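Long-range contacts in Poly(A) RNA polymerase protein 2 (Saccharomyces cerevisiae, PDB 3NYB), which probably adds adenosine tails to RNA as the poly(A) polymerase of the TRAMP complex, which takes part in RNA surveillance: residues T70-L74 against V164-Q169; P158-L163 against P210-L214; F187-L192 against L263-P268; F229-A235 against Y245-W251. The protein carries 1 engineered substitution. One frame throughout, in Å; residues are numbered along the deposited sequence.

Overall arrangement
Following the chain from its N terminus, contact 1 comes first. The loop between strands 62-65 and 79-83 meets helix 160-173, and about ninety residues are closed off between them. Contact 2 uses the start of the same helix, against the turn before helix 214-228. Its segments alternate with those of contact 1 and of contact 3, so it crosses both. Contact 3 joins helix 186-198 to residues 263-268. Contact 4 (229-235 with 245-251) joins the two strands of the hairpin 234-238/243-247 and the turns next to them. It falls within the loop that contact 3 closes, and the two touch through Ala264 and Lys248. Contacts 1 and 4 stay apart, about 10 Å between nearest atoms.

Contact 1: T70-L74 against V164-Q169; sequences TDLYL and VLIVKQ
Leu72 O takes the end of Lys168. The ammonium NZ of Lys168 gives Leu72 O a weak hydrogen bond of 3.3 Å. CE and CD of the same lysine also lie against this oxygen, so the chain runs past it before ending. The bend at its last torsion (chi4 -66°) lets NZ stay beside the oxygen that CD and CE already touch. Leu165 lies against the loop backbone. Its CD2 is 3.8 Å from Leu72 C, and its CD1 reaches toward the Asp71 carbonyl. Leu74 lies across the helix surface. Its CD1 sits 3.5 Å from Gln169 OE1, and its CD2 sits 4.0 Å from Leu165 O. The side chains of Leu74 and Gln169 cross at about a right angle. Gln169 is bent at chi2 (55°), and this brings its amide oxygen back to the leucine methyls. With an alanine in place of Leu74, both methyls would be gone and a gap would probably open between the loop and the helix, over Leu165 and Gln169. The loop carries Gly66 and Ser67 just ahead of this segment, in a pattern that fits the signature of the nucleotidyltransferase superfamily. The loop is that of the catalytic palm, and the helix is probably that of the central domain. Around the contact, Asp71 O is hydrogen-bonded to Arg161 NE, one turn back on the same helix, and Leu165 touches Val29 of helix 17-31. Leu72 and Val164 pack on Ile190 and Val193 of helix 186-198, respectively.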
loop_
_atom_site.group_PDB
_atom_site.type_symbol
_atom_site.label_atom_id
_atom_site.label_comp_id
_atom_site.label_asym_id
_atom_site.label_seq_id
_atom_site.Cartn_x
_atom_site.Cartn_y
_atom_site.Cartn_z
ATOM N N THR A 70 2.220 -10.362 9.237
ATOM C CA THR A 70 2.562 -10.409 7.831
ATOM C C THR A 70 3.894 -9.703 7.859
ATOM O O THR A 70 4.446 -9.481 8.936
ATOM C CB THR A 70 1.542 -9.640 6.965
ATOM O OG1 THR A 70 1.575 -8.243 7.271
ATOM C CG2 THR A 70 0.132 -10.150 7.233
ATOM N N ASP A 71 4.440 -9.330 6.723
ATOM C CA ASP A 71 5.643 -8.512 6.788
ATOM C C ASP A 71 5.423 -7.285 5.935
ATOM O O ASP A 71 6.132 -7.056 4.954
ATOM C CB ASP A 71 6.863 -9.307 6.350
ATOM C CG ASP A 71 7.368 -10.228 7.442
ATOM O OD1 ASP A 71 8.131 -9.758 8.327
ATOM O OD2 ASP A 71 7.004 -11.427 7.408
ATOM N N LEU A 72 4.410 -6.510 6.322
ATOM C CA LEU A 72 3.982 -5.354 5.567
ATOM C C LEU A 72 4.218 -4.096 6.394
ATOM O O LEU A 72 3.578 -3.064 6.175
ATOM C CB LEU A 72 2.507 -5.483 5.192
ATOM C CG LEU A 72 2.066 -6.743 4.450
ATOM C CD1 LEU A 72 0.632 -6.614 3.961
ATOM C CD2 LEU A 72 2.977 -7.008 3.278
ATOM N N TYR A 73 5.152 -4.182 7.338
ATOM C CA TYR A 73 5.416 -3.073 8.244
ATOM C C TYR A 73 6.611 -2.238 7.797
ATOM O O TYR A 73 7.610 -2.775 7.323
ATOM C CB TYR A 73 5.668 -3.600 9.653
ATOM C CG TYR A 73 6.912 -4.431 9.758
ATOM C CD1 TYR A 73 8.136 -3.853 10.075
ATOM C CD2 TYR A 73 6.875 -5.797 9.523
ATOM C CE1 TYR A 73 9.285 -4.623 10.156
ATOM C CE2 TYR A 73 8.020 -6.575 9.603
ATOM C CZ TYR A 73 9.214 -5.987 9.925
ATOM O OH TYR A 73 10.342 -6.763 10.013
ATOM N N LEU A 74 6.503 -0.923 7.938
ATOM C CA LEU A 74 7.667 -0.065 7.777
ATOM C C LEU A 74 8.474 -0.008 9.089
ATOM O O LEU A 74 7.911 0.107 10.185
ATOM C CB LEU A 74 7.257 1.339 7.331
ATOM C CG LEU A 74 6.604 1.543 5.965
ATOM C CD1 LEU A 74 6.348 3.038 5.717
ATOM C CD2 LEU A 74 7.459 0.959 4.861
ATOM N N VAL A 164 3.303 -3.192 -1.971
ATOM C CA VAL A 164 2.695 -2.599 -0.787
ATOM C C VAL A 164 3.723 -1.828 0.040
ATOM O O VAL A 164 3.469 -0.697 0.471
ATOM C CB VAL A 164 1.984 -3.645 0.078
ATOM C CG1 VAL A 164 1.581 -3.044 1.400
ATOM C CG2 VAL A 164 0.755 -4.173 -0.654
ATOM N N LEU A 165 4.897 -2.421 0.242
ATOM C CA LEU A 165 5.933 -1.729 0.995
ATOM C C LEU A 165 6.314 -0.403 0.331
ATOM O O LEU A 165 6.396 0.622 0.991
ATOM C CB LEU A 165 7.149 -2.624 1.204
ATOM C CG LEU A 165 6.898 -3.755 2.202
ATOM C CD1 LEU A 165 8.098 -4.704 2.271
ATOM C CD2 LEU A 165 6.556 -3.185 3.573
ATOM N N ILE A 166 6.517 -0.419 -0.979
ATOM C CA ILE A 166 6.856 0.805 -1.699
ATOM C C ILE A 166 5.773 1.869 -1.567
ATOM O O ILE A 166 6.045 3.007 -1.181
ATOM C CB ILE A 166 7.089 0.530 -3.180
ATOM C CG1 ILE A 166 8.149 -0.553 -3.349
ATOM C CG2 ILE A 166 7.533 1.791 -3.875
ATOM C CD1 ILE A 166 9.501 -0.152 -2.837
ATOM N N VAL A 167 4.542 1.490 -1.889
ATOM C CA VAL A 167 3.409 2.395 -1.783
ATOM C C VAL A 167 3.234 2.878 -0.342
ATOM O O VAL A 167 2.827 4.020 -0.098
ATOM C CB VAL A 167 2.114 1.710 -2.246
ATOM C CG1 VAL A 167 0.976 2.714 -2.324
ATOM C CG2 VAL A 167 2.315 1.063 -3.590
ATOM N N LYS A 168 3.534 2.004 0.613
ATOM C CA LYS A 168 3.368 2.355 2.016
ATOM C C LYS A 168 4.403 3.421 2.353
ATOM O O LYS A 168 4.073 4.477 2.897
ATOM C CB LYS A 168 3.529 1.118 2.900
ATOM C CG LYS A 168 2.363 0.846 3.861
ATOM C CD LYS A 168 2.242 -0.651 4.146
ATOM C CE LYS A 168 1.223 -0.981 5.230
ATOM N NZ LYS A 168 1.624 -0.479 6.568
ATOM N N GLN A 169 5.653 3.152 1.991
ATOM C CA GLN A 169 6.731 4.110 2.203
ATOM C C GLN A 169 6.410 5.437 1.536
ATOM O O GLN A 169 6.498 6.498 2.151
ATOM C CB GLN A 169 8.046 3.575 1.651
ATOM C CG GLN A 169 9.188 4.581 1.728
ATOM C CD GLN A 169 9.401 5.114 3.136
ATOM O OE1 GLN A 169 9.185 4.405 4.116
ATOM N NE2 GLN A 169 9.827 6.367 3.240
#

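Contact 2: P158-L163 against P210-L214; sequences PGLREL and PKDNL
The N-terminal end of helix 160-173 meets the short 3-10 turn that leads into helix 214-228, with Pro158 and Gly159 facing Pro210 and Lys211. Gly159 is the N-cap of its helix, and its O accepts the backbone N of Leu163 at 3.1 Å. Its phi is positive (108°), and a side chain there would press on the carbonyl of Pro158 and on Pro210. The ring of Pro210 lies against Pro158 O. Lys211 runs alongside the start of the helix. Its CG is 3.9 Å from Pro158 CB, and its CD is 4.0 Å from Gly159 N. Bends at chi2, chi3 and chi4 curl the lysine chain past the cap. Deeper in, Leu163 CD2 meets Leu214 CG at 4.2 Å. Leu163 also packs on Val193 and Leu197 of helix 186-198, so this end is buried. Asn213, just before Leu214, accepts Ile29 N of the Protein AIR2 chain at its OD1. No hydrogen bond crosses between the two segments. Glu162 OE1 and Lys211 NZ are 5.2 Å apart, not in contact, so their attraction is probably modest and apolar packing does most of the joining.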
loop_
_atom_site.group_PDB
_atom_site.type_symbol
_atom_site.label_atom_id
_atom_site.label_comp_id
_atom_site.label_asym_id
_atom_site.label_seq_id
_atom_site.Cartn_x
_atom_site.Cartn_y
_atom_site.Cartn_z
ATOM N N PRO A 158 1.997 -13.075 -6.270
ATOM C CA PRO A 158 3.406 -12.666 -6.272
ATOM C C PRO A 158 3.564 -11.169 -6.548
ATOM O O PRO A 158 3.017 -10.651 -7.521
ATOM C CB PRO A 158 4.007 -13.498 -7.409
ATOM C CG PRO A 158 3.074 -14.672 -7.559
ATOM C CD PRO A 158 1.713 -14.110 -7.276
ATOM N N GLY A 159 4.297 -10.479 -5.684
ATOM C CA GLY A 159 4.564 -9.070 -5.882
ATOM C C GLY A 159 3.799 -8.193 -4.920
ATOM O O GLY A 159 4.129 -7.016 -4.729
ATOM N N LEU A 160 2.772 -8.765 -4.303
ATOM C CA LEU A 160 1.912 -7.996 -3.411
ATOM C C LEU A 160 2.692 -7.289 -2.284
ATOM O O LEU A 160 2.593 -6.073 -2.126
ATOM C CB LEU A 160 0.814 -8.884 -2.839
ATOM C CG LEU A 160 -0.245 -8.112 -2.059
ATOM C CD1 LEU A 160 -0.751 -6.907 -2.861
ATOM C CD2 LEU A 160 -1.383 -9.023 -1.646
ATOM N N ARG A 161 3.467 -8.050 -1.514
ATOM C CA ARG A 161 4.261 -7.475 -0.441
ATOM C C ARG A 161 5.178 -6.331 -0.912
ATOM O O ARG A 161 5.201 -5.257 -0.308
ATOM C CB ARG A 161 5.080 -8.565 0.266
ATOM C CG ARG A 161 6.046 -8.024 1.317
ATOM C CD ARG A 161 6.620 -9.093 2.239
ATOM N NE ARG A 161 7.630 -8.527 3.134
ATOM C CZ ARG A 161 8.937 -8.486 2.881
ATOM N NH1 ARG A 161 9.432 -8.987 1.763
ATOM N NH2 ARG A 161 9.760 -7.942 3.760
ATOM N N GLU A 162 5.927 -6.559 -1.987
ATOM C CA GLU A 162 6.906 -5.579 -2.462
ATOM C C GLU A 162 6.256 -4.269 -2.854
ATOM O O GLU A 162 6.718 -3.201 -2.466
ATOM C CB GLU A 162 7.674 -6.113 -3.671
ATOM C CG GLU A 162 8.654 -7.229 -3.371
ATOM C CD GLU A 162 7.974 -8.533 -3.006
ATOM O OE1 GLU A 162 8.685 -9.424 -2.495
ATOM O OE2 GLU A 162 6.739 -8.667 -3.213
ATOM N N LEU A 163 5.188 -4.344 -3.643
ATOM C CA LEU A 163 4.527 -3.126 -4.072
ATOM C C LEU A 163 3.866 -2.423 -2.894
ATOM O O LEU A 163 3.887 -1.199 -2.807
ATOM C CB LEU A 163 3.534 -3.395 -5.205
ATOM C CG LEU A 163 4.229 -3.768 -6.513
ATOM C CD1 LEU A 163 3.276 -3.661 -7.686
ATOM C CD2 LEU A 163 5.428 -2.869 -6.729
ATOM N N PRO A 210 5.006 -10.964 -12.173
ATOM C CA PRO A 210 5.158 -9.683 -11.477
ATOM C C PRO A 210 6.542 -9.512 -10.849
ATOM O O PRO A 210 7.141 -8.451 -11.017
ATOM C CB PRO A 210 4.075 -9.741 -10.401
ATOM C CG PRO A 210 3.029 -10.634 -10.987
ATOM C CD PRO A 210 3.799 -11.687 -11.744
ATOM N N LYS A 211 7.037 -10.545 -10.168
ATOM C CA LYS A 211 8.328 -10.490 -9.485
ATOM C C LYS A 211 9.466 -10.146 -10.442
ATOM O O LYS A 211 10.553 -9.750 -10.010
ATOM C CB LYS A 211 8.637 -11.826 -8.798
ATOM C CG LYS A 211 7.681 -12.232 -7.685
ATOM C CD LYS A 211 8.065 -11.619 -6.348
ATOM C CE LYS A 211 7.763 -12.581 -5.202
ATOM N NZ LYS A 211 8.563 -13.840 -5.313
ATOM N N ASP A 212 9.223 -10.311 -11.738
ATOM C CA ASP A 212 10.218 -9.944 -12.747
ATOM C C ASP A 212 9.823 -8.660 -13.468
ATOM O O ASP A 212 10.437 -8.279 -14.466
ATOM C CB ASP A 212 10.423 -11.076 -13.759
ATOM C CG ASP A 212 11.174 -12.262 -13.171
ATOM O OD1 ASP A 212 12.025 -12.055 -12.272
ATOM O OD2 ASP A 212 10.915 -13.404 -13.616
ATOM N N ASN A 213 8.803 -7.990 -12.942
ATOM C CA ASN A 213 8.239 -6.821 -13.597
ATOM C C ASN A 213 7.730 -5.771 -12.606
ATOM O O ASN A 213 6.843 -4.973 -12.925
ATOM C CB ASN A 213 7.098 -7.251 -14.532
ATOM C CG ASN A 213 7.593 -8.003 -15.766
ATOM O OD1 ASN A 213 8.094 -7.395 -16.715
ATOM N ND2 ASN A 213 7.437 -9.326 -15.763
ATOM N N LEU A 214 8.274 -5.758 -11.398
ATOM C CA LEU A 214 7.721 -4.830 -10.422
ATOM C C LEU A 214 8.049 -3.356 -10.723
ATOM O O LEU A 214 7.371 -2.451 -10.234
ATOM C CB LEU A 214 8.231 -5.162 -9.018
ATOM C CG LEU A 214 7.457 -6.235 -8.251
ATOM C CD1 LEU A 214 7.579 -7.584 -8.943
ATOM C CD2 LEU A 214 7.944 -6.325 -6.813
#

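Contact 3: F187-L192 against L263-P268; sequences FSIICL and LAIQDP
Phe187, Cys191 and Leu192 lie along one side of helix 186-198 and meet the chain around the short, weakly bonded strand about 266-267. Helix 186-198 is packed here on an extended segment that runs beside the hairpin 234-238/243-247. Residues 263-268 belong to the part shared with Cid1-family poly(A) polymerases. Asp267 and Pro268 probably stand near the start of the nucleotide recognition motif known from relatives.

The first kind of interaction is aromatic on aliphatic. Phe187 and Pro268 come from opposite directions, and Phe187 CZ lies 3.4 Å from Pro268 CG. The approach to the ring is oblique. The phenyl is carried out with CG anti to the backbone N (chi1 171°), which sends the ring toward the proline. Phe187 CE2 also meets Ile265 CG2, at 4.3 Å. Pro268 touches Glu145 and Leu149 of helix 145-155, and the Phe187 ring meets that of Trp153 on the same helix.

The second kind is sulfur on aliphatic. Cys191 SG sits 3.8 Å from Ile265 CG2 and 4.2 Å from Ile265 CD1. Ile265 makes the most contacts of its segment. Leu236 of strand 234-238 touches both Cys191 and Ile265.

The third kind is aliphatic. Ile265 CD1 goes to the helix backbone near Ser188 O and to Ser188 CB. No hydrogen bond crosses between the two segments, so carbon and sulfur contacts join them. Leu192 CD2 closes the row, with Ile265 CD1 at 4.2 Å and Leu263 CD1 at 4.4 Å.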
loop_
_atom_site.group_PDB
_atom_site.type_symbol
_atom_site.label_atom_id
_atom_site.label_comp_id
_atom_site.label_asym_id
_atom_site.label_seq_id
_atom_site.Cartn_x
_atom_site.Cartn_y
_atom_site.Cartn_z
ATOM N N PHE A 187 -5.410 -1.759 5.218
ATOM C CA PHE A 187 -6.167 -2.700 4.391
ATOM C C PHE A 187 -6.469 -2.089 3.019
ATOM O O PHE A 187 -6.304 -2.733 1.984
ATOM C CB PHE A 187 -7.454 -3.157 5.096
ATOM C CG PHE A 187 -8.375 -3.956 4.218
ATOM C CD1 PHE A 187 -8.229 -5.324 4.097
ATOM C CD2 PHE A 187 -9.384 -3.331 3.507
ATOM C CE1 PHE A 187 -9.070 -6.051 3.287
ATOM C CE2 PHE A 187 -10.224 -4.049 2.694
ATOM C CZ PHE A 187 -10.068 -5.411 2.583
ATOM N N SER A 188 -6.890 -0.834 3.019
ATOM C CA SER A 188 -7.182 -0.126 1.781
ATOM C C SER A 188 -6.012 -0.153 0.815
ATOM O O SER A 188 -6.189 -0.384 -0.381
ATOM C CB SER A 188 -7.569 1.325 2.075
ATOM O OG SER A 188 -8.743 1.380 2.868
ATOM N N ILE A 189 -4.815 0.102 1.324
ATOM C CA ILE A 189 -3.652 0.137 0.453
ATOM C C ILE A 189 -3.457 -1.239 -0.150
ATOM O O ILE A 189 -3.260 -1.379 -1.358
ATOM C CB ILE A 189 -2.380 0.537 1.197
ATOM C CG1 ILE A 189 -2.565 1.893 1.882
ATOM C CG2 ILE A 189 -1.208 0.600 0.230
ATOM C CD1 ILE A 189 -1.415 2.260 2.820
ATOM N N ILE A 190 -3.521 -2.258 0.702
ATOM C CA ILE A 190 -3.357 -3.634 0.256
ATOM C C ILE A 190 -4.358 -3.955 -0.837
ATOM O O ILE A 190 -4.003 -4.521 -1.874
ATOM C CB ILE A 190 -3.549 -4.619 1.402
ATOM C CG1 ILE A 190 -2.617 -4.255 2.554
ATOM C CG2 ILE A 190 -3.288 -6.026 0.932
ATOM C CD1 ILE A 190 -2.662 -5.244 3.702
ATOM N N CYS A 191 -5.610 -3.576 -0.603
ATOM C CA CYS A 191 -6.666 -3.791 -1.586
ATOM C C CYS A 191 -6.320 -3.223 -2.962
ATOM O O CYS A 191 -6.371 -3.940 -3.961
ATOM C CB CYS A 191 -7.992 -3.208 -1.107
ATOM S SG CYS A 191 -9.334 -3.539 -2.241
ATOM N N LEU A 192 -5.975 -1.939 -3.012
ATOM C CA LEU A 192 -5.676 -1.274 -4.280
ATOM C C LEU A 192 -4.620 -2.007 -5.084
ATOM O O LEU A 192 -4.788 -2.252 -6.275
ATOM C CB LEU A 192 -5.208 0.157 -4.045
ATOM C CG LEU A 192 -6.179 1.125 -3.385
ATOM C CD1 LEU A 192 -5.465 2.444 -3.130
ATOM C CD2 LEU A 192 -7.429 1.323 -4.227
ATOM N N LEU A 263 -12.898 7.436 -1.995
ATOM C CA LEU A 263 -12.592 6.037 -2.241
ATOM C C LEU A 263 -13.663 5.144 -1.635
ATOM O O LEU A 263 -14.011 5.295 -0.468
ATOM C CB LEU A 263 -11.246 5.692 -1.621
ATOM C CG LEU A 263 -10.383 4.648 -2.325
ATOM C CD1 LEU A 263 -9.447 3.993 -1.317
ATOM C CD2 LEU A 263 -11.241 3.609 -3.004
ATOM N N ALA A 264 -14.180 4.212 -2.431
ATOM C CA ALA A 264 -15.193 3.275 -1.957
ATOM C C ALA A 264 -14.743 1.839 -2.144
ATOM O O ALA A 264 -14.678 1.330 -3.262
ATOM C CB ALA A 264 -16.497 3.506 -2.667
ATOM N N ILE A 265 -14.420 1.195 -1.035
ATOM C CA ILE A 265 -13.999 -0.190 -1.049
ATOM C C ILE A 265 -14.921 -0.959 -0.117
ATOM O O ILE A 265 -15.120 -0.564 1.035
ATOM C CB ILE A 265 -12.534 -0.336 -0.591
ATOM C CG1 ILE A 265 -11.595 0.282 -1.614
ATOM C CG2 ILE A 265 -12.172 -1.788 -0.401
ATOM C CD1 ILE A 265 -10.171 0.383 -1.131
ATOM N N GLN A 266 -15.493 -2.047 -0.626
ATOM C CA GLN A 266 -16.482 -2.818 0.114
ATOM C C GLN A 266 -15.897 -3.489 1.350
ATOM O O GLN A 266 -14.944 -4.270 1.254
ATOM C CB GLN A 266 -17.120 -3.866 -0.798
ATOM C CG GLN A 266 -18.409 -4.444 -0.260
ATOM C CD GLN A 266 -19.254 -5.065 -1.345
ATOM O OE1 GLN A 266 -18.803 -5.963 -2.063
ATOM N NE2 GLN A 266 -20.493 -4.591 -1.475
ATOM N N ASP A 267 -16.474 -3.182 2.509
ATOM C CA ASP A 267 -16.023 -3.759 3.772
ATOM C C ASP A 267 -16.223 -5.271 3.756
ATOM O O ASP A 267 -17.347 -5.744 3.608
ATOM C CB ASP A 267 -16.785 -3.134 4.942
ATOM C CG ASP A 267 -16.164 -3.459 6.287
ATOM O OD1 ASP A 267 -15.292 -4.356 6.339
ATOM O OD2 ASP A 267 -16.550 -2.815 7.291
ATOM N N PRO A 268 -15.130 -6.036 3.905
ATOM C CA PRO A 268 -15.199 -7.499 3.814
ATOM C C PRO A 268 -16.086 -8.142 4.866
ATOM O O PRO A 268 -16.526 -9.266 4.670
ATOM C CB PRO A 268 -13.754 -7.934 4.051
ATOM C CG PRO A 268 -12.944 -6.780 3.684
ATOM C CD PRO A 268 -13.745 -5.571 4.070
#

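Contact 4: F229-A235 against Y245-W251; sequences FGYDDVA and YFPKSTW
Lys248 runs along the turn of Tyr231, Asp232 and Asp233 and onto strand residues Val234 and Ala235. Asp233 O accepts the backbone N of Lys248 at 2.8 Å. Lys248 CB lies 3.9 Å from Asp233 O, and CG comes to 3.3 Å from the same oxygen. CD passes the methyl of Ala235, and CE lies against Val234 O. The tip NZ gives a bond of 2.7 Å to Tyr231 O, the nitrogen lying nearly in line with the carbonyl bond (165°). Weak bonds run from NZ to Asp232 O, at 3.3 Å, and to Ser262 O. Bends at chi2 (-75°) and chi4 fold the chain over these carbonyls. With a leucine here, Tyr231 O and Asp232 O would probably lose their shared donor. The backbones belong to the beta hairpin of strands 234-238 and 243-247. Val234 and Pro247 form a non-hydrogen-bonded pair, Ala235 and Phe246 a hydrogen-bonded one. Ala235 N binds Phe246 O at 2.8 Å, and Phe246 N returns a bond to Ala235 O. Ala235 CB makes a CH-pi contact over one Phe246 face. Phe229 turns its edge to the face of Tyr245, planes at 85°. Val234 CG1 packs on Tyr245 CB.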
loop_
_atom_site.group_PDB
_atom_site.type_symbol
_atom_site.label_atom_id
_atom_site.label_comp_id
_atom_site.label_asym_id
_atom_site.label_seq_id
_atom_site.Cartn_x
_atom_site.Cartn_y
_atom_site.Cartn_z
ATOM N N PHE A 229 -8.367 6.228 -12.518
ATOM C CA PHE A 229 -9.421 5.548 -11.782
ATOM C C PHE A 229 -10.618 6.471 -11.550
ATOM O O PHE A 229 -10.473 7.591 -11.063
ATOM C CB PHE A 229 -8.902 4.959 -10.471
ATOM C CG PHE A 229 -9.891 4.054 -9.783
ATOM C CD1 PHE A 229 -9.954 2.710 -10.091
ATOM C CD2 PHE A 229 -10.767 4.557 -8.831
ATOM C CE1 PHE A 229 -10.873 1.877 -9.456
ATOM C CE2 PHE A 229 -11.686 3.732 -8.195
ATOM C CZ PHE A 229 -11.737 2.390 -8.511
ATOM N N GLY A 230 -11.801 5.993 -11.924
ATOM C CA GLY A 230 -13.019 6.764 -11.759
ATOM C C GLY A 230 -13.479 6.778 -10.316
ATOM O O GLY A 230 -14.435 6.097 -9.952
ATOM N N TYR A 231 -12.789 7.550 -9.491
ATOM C CA TYR A 231 -13.101 7.615 -8.072
ATOM C C TYR A 231 -14.554 7.965 -7.826
ATOM O O TYR A 231 -15.195 7.391 -6.949
ATOM C CB TYR A 231 -12.189 8.624 -7.379
ATOM C CG TYR A 231 -10.803 8.085 -7.181
ATOM C CD1 TYR A 231 -10.492 7.334 -6.058
ATOM C CD2 TYR A 231 -9.813 8.300 -8.127
ATOM C CE1 TYR A 231 -9.230 6.828 -5.873
ATOM C CE2 TYR A 231 -8.542 7.795 -7.954
ATOM C CZ TYR A 231 -8.257 7.057 -6.822
ATOM O OH TYR A 231 -6.997 6.539 -6.633
ATOM N N ASP A 232 -15.061 8.913 -8.607
ATOM C CA ASP A 232 -16.446 9.354 -8.494
ATOM C C ASP A 232 -17.432 8.205 -8.683
ATOM O O ASP A 232 -18.400 8.094 -7.935
ATOM C CB ASP A 232 -16.741 10.470 -9.508
ATOM C CG ASP A 232 -16.225 11.828 -9.055
ATOM O OD1 ASP A 232 -16.825 12.423 -8.132
ATOM O OD2 ASP A 232 -15.227 12.303 -9.634
ATOM N N ASP A 233 -17.165 7.341 -9.661
ATOM C CA ASP A 233 -18.150 6.357 -10.121
ATOM C C ASP A 233 -17.836 4.871 -9.859
ATOM O O ASP A 233 -18.744 4.043 -9.881
ATOM C CB ASP A 233 -18.421 6.550 -11.619
ATOM C CG ASP A 233 -18.723 7.995 -11.981
ATOM O OD1 ASP A 233 -19.714 8.555 -11.470
ATOM O OD2 ASP A 233 -17.974 8.571 -12.796
ATOM N N VAL A 234 -16.571 4.522 -9.626
ATOM C CA VAL A 234 -16.194 3.112 -9.490
ATOM C C VAL A 234 -15.840 2.692 -8.062
ATOM O O VAL A 234 -15.135 3.406 -7.355
ATOM C CB VAL A 234 -15.010 2.760 -10.409
ATOM C CG1 VAL A 234 -14.753 1.261 -10.395
ATOM C CG2 VAL A 234 -15.275 3.243 -11.819
ATOM N N ALA A 235 -16.321 1.520 -7.653
ATOM C CA ALA A 235 -16.033 0.979 -6.324
ATOM C C ALA A 235 -15.291 -0.351 -6.419
ATOM O O ALA A 235 -15.236 -0.962 -7.487
ATOM C CB ALA A 235 -17.318 0.807 -5.529
ATOM N N TYR A 245 -14.702 -4.437 -9.896
ATOM C CA TYR A 245 -15.249 -3.087 -9.848
ATOM C C TYR A 245 -16.764 -3.160 -9.963
ATOM O O TYR A 245 -17.301 -4.003 -10.680
ATOM C CB TYR A 245 -14.744 -2.216 -11.001
ATOM C CG TYR A 245 -13.250 -2.057 -11.127
ATOM C CD1 TYR A 245 -12.407 -2.216 -10.036
ATOM C CD2 TYR A 245 -12.685 -1.701 -12.344
ATOM C CE1 TYR A 245 -11.034 -2.058 -10.166
ATOM C CE2 TYR A 245 -11.319 -1.535 -12.481
ATOM C CZ TYR A 245 -10.496 -1.717 -11.391
ATOM O OH TYR A 245 -9.137 -1.553 -11.538
ATOM N N PHE A 246 -17.458 -2.273 -9.264
ATOM C CA PHE A 246 -18.871 -2.057 -9.543
ATOM C C PHE A 246 -19.223 -0.582 -9.419
ATOM O O PHE A 246 -18.603 0.134 -8.641
ATOM C CB PHE A 246 -19.782 -2.946 -8.680
ATOM C CG PHE A 246 -19.557 -2.822 -7.198
ATOM C CD1 PHE A 246 -20.266 -1.898 -6.451
ATOM C CD2 PHE A 246 -18.672 -3.666 -6.547
ATOM C CE1 PHE A 246 -20.075 -1.798 -5.084
ATOM C CE2 PHE A 246 -18.479 -3.570 -5.182
ATOM C CZ PHE A 246 -19.180 -2.634 -4.450
ATOM N N PRO A 247 -20.207 -0.119 -10.208
ATOM C CA PRO A 247 -20.551 1.308 -10.223
ATOM C C PRO A 247 -21.200 1.718 -8.903
ATOM O O PRO A 247 -21.937 0.931 -8.312
ATOM C CB PRO A 247 -21.556 1.420 -11.380
ATOM C CG PRO A 247 -21.487 0.100 -12.116
ATOM C CD PRO A 247 -21.081 -0.903 -11.097
ATOM N N LYS A 248 -20.921 2.929 -8.441
ATOM C CA LYS A 248 -21.472 3.392 -7.176
ATOM C C LYS A 248 -22.982 3.264 -7.198
ATOM O O LYS A 248 -23.599 2.852 -6.214
ATOM C CB LYS A 248 -21.089 4.850 -6.923
ATOM C CG LYS A 248 -19.593 5.117 -6.900
ATOM C CD LYS A 248 -18.956 4.627 -5.616
ATOM C CE LYS A 248 -17.464 4.915 -5.607
ATOM N NZ LYS A 248 -17.162 6.354 -5.368
ATOM N N SER A 249 -23.562 3.615 -8.343
ATOM C CA SER A 249 -25.010 3.688 -8.513
ATOM C C SER A 249 -25.745 2.393 -8.170
ATOM O O SER A 249 -26.927 2.425 -7.835
ATOM C CB SER A 249 -25.339 4.123 -9.940
ATOM O OG SER A 249 -24.428 3.547 -10.858
ATOM N N THR A 250 -25.044 1.264 -8.244
ATOM C CA THR A 250 -25.639 -0.032 -7.924
ATOM C C THR A 250 -25.530 -0.361 -6.437
ATOM O O THR A 250 -26.281 -1.190 -5.921
ATOM C CB THR A 250 -24.999 -1.179 -8.740
ATOM O OG1 THR A 250 -23.784 -1.604 -8.111
ATOM C CG2 THR A 250 -24.705 -0.731 -10.164
ATOM N N TRP A 251 -24.590 0.282 -5.751
ATOM C CA TRP A 251 -24.431 0.072 -4.316
ATOM C C TRP A 251 -25.463 0.909 -3.590
ATOM O O TRP A 251 -25.191 2.043 -3.201
ATOM C CB TRP A 251 -23.026 0.453 -3.841
ATOM C CG TRP A 251 -22.642 -0.189 -2.531
ATOM C CD1 TRP A 251 -23.475 -0.816 -1.651
ATOM C CD2 TRP A 251 -21.326 -0.238 -1.947
ATOM N NE1 TRP A 251 -22.760 -1.265 -0.564
ATOM C CE2 TRP A 251 -21.459 -0.925 -0.719
ATOM C CE3 TRP A 251 -20.078 0.226 -2.345
ATOM C CZ2 TRP A 251 -20.351 -1.151 0.111
ATOM C CZ3 TRP A 251 -18.989 -0.006 -1.513
ATOM C CH2 TRP A 251 -19.135 -0.688 -0.300
#